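Local coordinates for Adenylate/guanylate cyclase/hydrolase, alpha/beta fold family (PDB 3MR7), which probably acts as an adenylate cyclase, this chain being the class III cyclase catalytic domain of a longer protein that also carries an alpha/beta-hydrolase family region, at residues I126-H139 against T162-A174. Residues are numbered along the deposited sequence; the frame is centred on the assembly and turned at random.
Sequences ISEPGAICVSDIVH and TRPIRVWQWVPDA
The imidazole of H139 lies flat over one face of the W168 indole in a face-to-face stack, planes 6° apart and its centroid 3.9 Å from that of the six-membered ring, while H139 CB makes a CH-pi contact over the five-membered ring. At the indole edge W168 NE1 donates to D136 OD1 (2.7 Å), meeting it on its anti side, 19° out of the carboxylate plane; carboxylate and indole are nearly coplanar. D136 and H139 both have CG anti to the backbone N (chi1 -173° in H139), which brings carboxylate to edge and imidazole to face. With an alanine at this position instead of W168, the D136 carboxylate is likely to lose this donor and the H139 ring to be set free to turn. W170 offers one face to P172 N, offset toward the rim, and its CE3 touches I132 CG1 at 3.7 Å. Beneath these side chains strands 132-135 and 161-170 run antiparallel, with I132–W170 and V134–W168 as hydrogen-bonded pairs. C133 and V167 pack on the other face, CB to CG1 at 4.0 Å. Strand 132-135 lies between strand 161-170 and parallel strand 96-107 in the cyclase-domain sheet; helix 67-84 covers I132 and W170, and helix 115-126 packs against V167.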
loop_
_atom_site.group_PDB
_atom_site.type_symbol
_atom_site.label_atom_id
_atom_site.label_comp_id
_atom_site.label_asym_id
_atom_site.label_seq_id
_atom_site.Cartn_x
_atom_site.Cartn_y
_atom_site.Cartn_z
ATOM N N ILE A 126 0.299 0.230 -5.151
ATOM C CA ILE A 126 -0.699 1.271 -5.347
ATOM C C ILE A 126 -2.006 0.709 -5.891
ATOM O O ILE A 126 -3.005 1.401 -5.884
ATOM C CB ILE A 126 -0.223 2.322 -6.325
ATOM C CG1 ILE A 126 -0.243 1.694 -7.728
ATOM C CG2 ILE A 126 1.143 2.932 -5.848
ATOM C CD1 ILE A 126 0.407 2.479 -8.773
ATOM N N SER A 127 -2.004 -0.537 -6.354
ATOM C CA SER A 127 -3.219 -1.151 -6.879
ATOM C C SER A 127 -4.326 -1.145 -5.847
ATOM O O SER A 127 -4.069 -1.300 -4.668
ATOM C CB SER A 127 -2.950 -2.599 -7.270
ATOM O OG SER A 127 -4.162 -3.251 -7.580
ATOM N N GLU A 128 -5.574 -0.994 -6.256
ATOM C CA GLU A 128 -6.563 -1.106 -5.221
ATOM C C GLU A 128 -6.874 -2.544 -4.875
ATOM O O GLU A 128 -6.624 -3.448 -5.651
ATOM C CB GLU A 128 -7.769 -0.187 -5.386
ATOM C CG GLU A 128 -8.785 -0.485 -6.419
ATOM C CD GLU A 128 -9.729 0.715 -6.567
ATOM O OE1 GLU A 128 -9.300 1.847 -6.225
ATOM O OE2 GLU A 128 -10.887 0.539 -7.006
ATOM N N PRO A 129 -7.342 -2.759 -3.654
ATOM C CA PRO A 129 -7.506 -4.128 -3.182
ATOM C C PRO A 129 -8.485 -4.855 -4.062
ATOM O O PRO A 129 -9.527 -4.298 -4.406
ATOM C CB PRO A 129 -8.077 -3.942 -1.788
ATOM C CG PRO A 129 -7.569 -2.577 -1.358
ATOM C CD PRO A 129 -7.650 -1.767 -2.609
ATOM N N GLY A 130 -8.121 -6.079 -4.432
ATOM C CA GLY A 130 -8.938 -6.906 -5.291
ATOM C C GLY A 130 -8.793 -6.626 -6.771
ATOM O O GLY A 130 -9.414 -7.295 -7.557
ATOM N N ALA A 131 -7.963 -5.652 -7.127
ATOM C CA ALA A 131 -7.826 -5.194 -8.482
ATOM C C ALA A 131 -6.489 -5.631 -9.029
ATOM O O ALA A 131 -5.776 -6.348 -8.376
ATOM C CB ALA A 131 -7.941 -3.666 -8.525
ATOM N N ILE A 132 -6.167 -5.184 -10.232
ATOM C CA ILE A 132 -4.911 -5.481 -10.872
ATOM C C ILE A 132 -4.415 -4.204 -11.546
ATOM O O ILE A 132 -5.144 -3.611 -12.323
ATOM C CB ILE A 132 -5.095 -6.470 -12.006
ATOM C CG1 ILE A 132 -5.811 -7.723 -11.546
ATOM C CG2 ILE A 132 -3.760 -6.822 -12.591
ATOM C CD1 ILE A 132 -5.974 -8.733 -12.655
ATOM N N CYS A 133 -3.187 -3.775 -11.259
ATOM C CA CYS A 133 -2.596 -2.622 -11.947
ATOM C C CYS A 133 -1.491 -3.084 -12.874
ATOM O O CYS A 133 -0.638 -3.863 -12.475
ATOM C CB CYS A 133 -2.041 -1.612 -10.951
ATOM S SG CYS A 133 -3.282 -0.544 -10.255
ATOM N N VAL A 134 -1.516 -2.625 -14.114
ATOM C CA VAL A 134 -0.491 -3.024 -15.083
ATOM C C VAL A 134 0.154 -1.791 -15.674
ATOM O O VAL A 134 -0.476 -0.741 -15.807
ATOM C CB VAL A 134 -1.090 -3.857 -16.204
ATOM C CG1 VAL A 134 -2.152 -4.779 -15.613
ATOM C CG2 VAL A 134 -1.708 -2.947 -17.285
ATOM N N SER A 135 1.424 -1.882 -16.007
ATOM C CA SER A 135 2.056 -0.723 -16.590
ATOM C C SER A 135 1.460 -0.554 -17.985
ATOM O O SER A 135 0.781 -1.457 -18.498
ATOM C CB SER A 135 3.555 -0.923 -16.689
ATOM O OG SER A 135 3.833 -1.920 -17.662
ATOM N N ASP A 136 1.737 0.603 -18.577
ATOM C CA ASP A 136 1.296 0.959 -19.912
ATOM C C ASP A 136 1.872 0.017 -20.952
ATOM O O ASP A 136 1.189 -0.335 -21.903
ATOM C CB ASP A 136 1.706 2.402 -20.234
ATOM C CG ASP A 136 1.120 2.886 -21.532
ATOM O OD1 ASP A 136 -0.095 2.745 -21.694
ATOM O OD2 ASP A 136 1.858 3.400 -22.391
ATOM N N ILE A 137 3.134 -0.380 -20.789
ATOM C CA ILE A 137 3.706 -1.358 -21.703
ATOM C C ILE A 137 2.818 -2.611 -21.691
ATOM O O ILE A 137 2.515 -3.167 -22.758
ATOM C CB ILE A 137 5.091 -1.814 -21.283
ATOM C CG1 ILE A 137 6.079 -0.693 -21.267
ATOM C CG2 ILE A 137 5.637 -2.790 -22.239
ATOM C CD1 ILE A 137 7.313 -1.132 -20.485
ATOM N N VAL A 138 2.419 -3.077 -20.499
ATOM C CA VAL A 138 1.659 -4.329 -20.426
ATOM C C VAL A 138 0.345 -4.124 -21.126
ATOM O O VAL A 138 -0.136 -4.979 -21.871
ATOM C CB VAL A 138 1.393 -4.831 -18.993
ATOM C CG1 VAL A 138 0.251 -5.812 -18.980
ATOM C CG2 VAL A 138 2.630 -5.500 -18.416
ATOM N N HIS A 139 -0.217 -2.945 -20.914
ATOM C CA HIS A 139 -1.521 -2.641 -21.487
ATOM C C HIS A 139 -1.541 -2.608 -23.007
ATOM O O HIS A 139 -2.512 -3.059 -23.601
ATOM C CB HIS A 139 -2.073 -1.331 -20.955
ATOM C CG HIS A 139 -3.469 -1.074 -21.402
ATOM N ND1 HIS A 139 -3.773 -0.167 -22.400
ATOM C CD2 HIS A 139 -4.639 -1.627 -21.027
ATOM C CE1 HIS A 139 -5.073 -0.167 -22.591
ATOM N NE2 HIS A 139 -5.628 -1.046 -21.774
ATOM N N THR A 162 13.630 7.648 -12.592
ATOM C CA THR A 162 13.430 9.042 -12.916
ATOM C C THR A 162 12.127 9.252 -13.698
ATOM O O THR A 162 11.319 10.104 -13.327
ATOM C CB THR A 162 14.655 9.609 -13.648
ATOM O OG1 THR A 162 15.570 8.540 -13.948
ATOM C CG2 THR A 162 15.357 10.631 -12.759
ATOM N N ARG A 163 11.907 8.468 -14.756
ATOM C CA ARG A 163 10.662 8.566 -15.537
ATOM C C ARG A 163 9.492 7.825 -14.893
ATOM O O ARG A 163 9.527 6.608 -14.754
ATOM C CB ARG A 163 10.841 8.001 -16.948
ATOM C CG ARG A 163 11.834 8.713 -17.811
ATOM C CD ARG A 163 11.425 8.619 -19.256
ATOM N NE ARG A 163 11.828 9.825 -19.962
ATOM C CZ ARG A 163 13.072 10.045 -20.360
ATOM N NH1 ARG A 163 14.006 9.131 -20.121
ATOM N NH2 ARG A 163 13.382 11.163 -21.004
ATOM N N PRO A 164 8.435 8.552 -14.531
ATOM C CA PRO A 164 7.181 7.959 -14.051
ATOM C C PRO A 164 6.511 7.028 -15.074
ATOM O O PRO A 164 6.805 7.095 -16.263
ATOM C CB PRO A 164 6.301 9.182 -13.805
ATOM C CG PRO A 164 6.927 10.280 -14.582
ATOM C CD PRO A 164 8.390 10.017 -14.492
ATOM N N ILE A 165 5.601 6.174 -14.607
ATOM C CA ILE A 165 4.980 5.178 -15.465
ATOM C C ILE A 165 3.488 5.433 -15.537
ATOM O O ILE A 165 2.887 5.819 -14.551
ATOM C CB ILE A 165 5.230 3.744 -14.919
ATOM C CG1 ILE A 165 6.593 3.246 -15.367
ATOM C CG2 ILE A 165 4.212 2.772 -15.428
ATOM C CD1 ILE A 165 7.710 3.757 -14.573
ATOM N N ARG A 166 2.897 5.225 -16.710
ATOM C CA ARG A 166 1.460 5.344 -16.879
ATOM C C ARG A 166 0.847 4.006 -16.476
ATOM O O ARG A 166 1.236 2.962 -16.970
ATOM C CB ARG A 166 1.097 5.753 -18.316
ATOM C CG ARG A 166 -0.405 5.731 -18.627
ATOM C CD ARG A 166 -0.837 6.729 -19.753
ATOM N NE ARG A 166 -1.319 8.012 -19.222
ATOM C CZ ARG A 166 -0.630 9.147 -19.263
ATOM N NH1 ARG A 166 0.566 9.171 -19.837
ATOM N NH2 ARG A 166 -1.134 10.261 -18.745
ATOM N N VAL A 167 -0.102 4.058 -15.553
ATOM C CA VAL A 167 -0.650 2.877 -14.924
ATOM C C VAL A 167 -2.127 2.680 -15.264
ATOM O O VAL A 167 -2.946 3.601 -15.158
ATOM C CB VAL A 167 -0.437 2.980 -13.390
ATOM C CG1 VAL A 167 -1.185 1.906 -12.642
ATOM C CG2 VAL A 167 1.065 2.936 -13.075
ATOM N N TRP A 168 -2.453 1.467 -15.687
ATOM C CA TRP A 168 -3.821 1.113 -16.029
ATOM C C TRP A 168 -4.318 0.145 -14.986
ATOM O O TRP A 168 -3.564 -0.707 -14.492
ATOM C CB TRP A 168 -3.849 0.434 -17.385
ATOM C CG TRP A 168 -3.412 1.334 -18.472
ATOM C CD1 TRP A 168 -2.132 1.678 -18.791
ATOM C CD2 TRP A 168 -4.255 2.016 -19.391
ATOM N NE1 TRP A 168 -2.125 2.535 -19.852
ATOM C CE2 TRP A 168 -3.416 2.764 -20.242
ATOM C CE3 TRP A 168 -5.646 2.058 -19.591
ATOM C CZ2 TRP A 168 -3.921 3.564 -21.275
ATOM C CZ3 TRP A 168 -6.144 2.841 -20.610
ATOM C CH2 TRP A 168 -5.288 3.594 -21.440
ATOM N N GLN A 169 -5.595 0.263 -14.661
ATOM C CA GLN A 169 -6.180 -0.550 -13.611
ATOM C C GLN A 169 -7.494 -1.193 -13.986
ATOM O O GLN A 169 -8.340 -0.613 -14.657
ATOM C CB GLN A 169 -6.392 0.281 -12.345
ATOM C CG GLN A 169 -6.893 -0.524 -11.158
ATOM C CD GLN A 169 -7.062 0.329 -9.935
ATOM O OE1 GLN A 169 -7.955 1.173 -9.885
ATOM N NE2 GLN A 169 -6.199 0.132 -8.939
ATOM N N TRP A 170 -7.670 -2.405 -13.504
ATOM C CA TRP A 170 -8.915 -3.099 -13.647
ATOM C C TRP A 170 -9.424 -3.431 -12.265
ATOM O O TRP A 170 -8.672 -3.882 -11.400
ATOM C CB TRP A 170 -8.676 -4.376 -14.421
ATOM C CG TRP A 170 -9.822 -5.304 -14.375
ATOM C CD1 TRP A 170 -10.873 -5.369 -15.247
ATOM C CD2 TRP A 170 -10.036 -6.324 -13.412
ATOM N NE1 TRP A 170 -11.732 -6.368 -14.876
ATOM C CE2 TRP A 170 -11.239 -6.972 -13.753
ATOM C CE3 TRP A 170 -9.317 -6.766 -12.301
ATOM C CZ2 TRP A 170 -11.738 -8.021 -13.023
ATOM C CZ3 TRP A 170 -9.810 -7.784 -11.584
ATOM C CH2 TRP A 170 -11.013 -8.411 -11.939
ATOM N N VAL A 171 -10.700 -3.176 -12.043
ATOM C CA VAL A 171 -11.338 -3.606 -10.819
ATOM C C VAL A 171 -12.458 -4.517 -11.196
ATOM O O VAL A 171 -13.012 -4.414 -12.274
ATOM C CB VAL A 171 -11.923 -2.446 -9.996
ATOM C CG1 VAL A 171 -10.906 -1.343 -9.844
ATOM C CG2 VAL A 171 -13.195 -1.928 -10.635
ATOM N N PRO A 172 -12.783 -5.438 -10.306
ATOM C CA PRO A 172 -13.890 -6.349 -10.586
ATOM C C PRO A 172 -15.191 -5.591 -10.708
ATOM O O PRO A 172 -15.295 -4.447 -10.233
ATOM C CB PRO A 172 -13.911 -7.271 -9.375
ATOM C CG PRO A 172 -12.944 -6.670 -8.400
ATOM C CD PRO A 172 -11.998 -5.833 -9.132
ATOM N N ASP A 173 -16.158 -6.238 -11.349
ATOM C CA ASP A 173 -17.443 -5.643 -11.660
ATOM C C ASP A 173 -18.007 -4.822 -10.502
ATOM O O ASP A 173 -18.831 -3.938 -10.718
ATOM C CB ASP A 173 -18.430 -6.732 -12.097
ATOM C CG ASP A 173 -18.155 -7.253 -13.523
ATOM O OD1 ASP A 173 -19.004 -7.040 -14.418
ATOM O OD2 ASP A 173 -17.099 -7.880 -13.750
ATOM N N ALA A 174 -17.549 -5.110 -9.282
ATOM C CA ALA A 174 -17.915 -4.320 -8.104
ATOM C C ALA A 174 -16.752 -3.467 -7.567
ATOM O O ALA A 174 -16.755 -2.235 -7.690
ATOM C CB ALA A 174 -18.467 -5.229 -7.016
#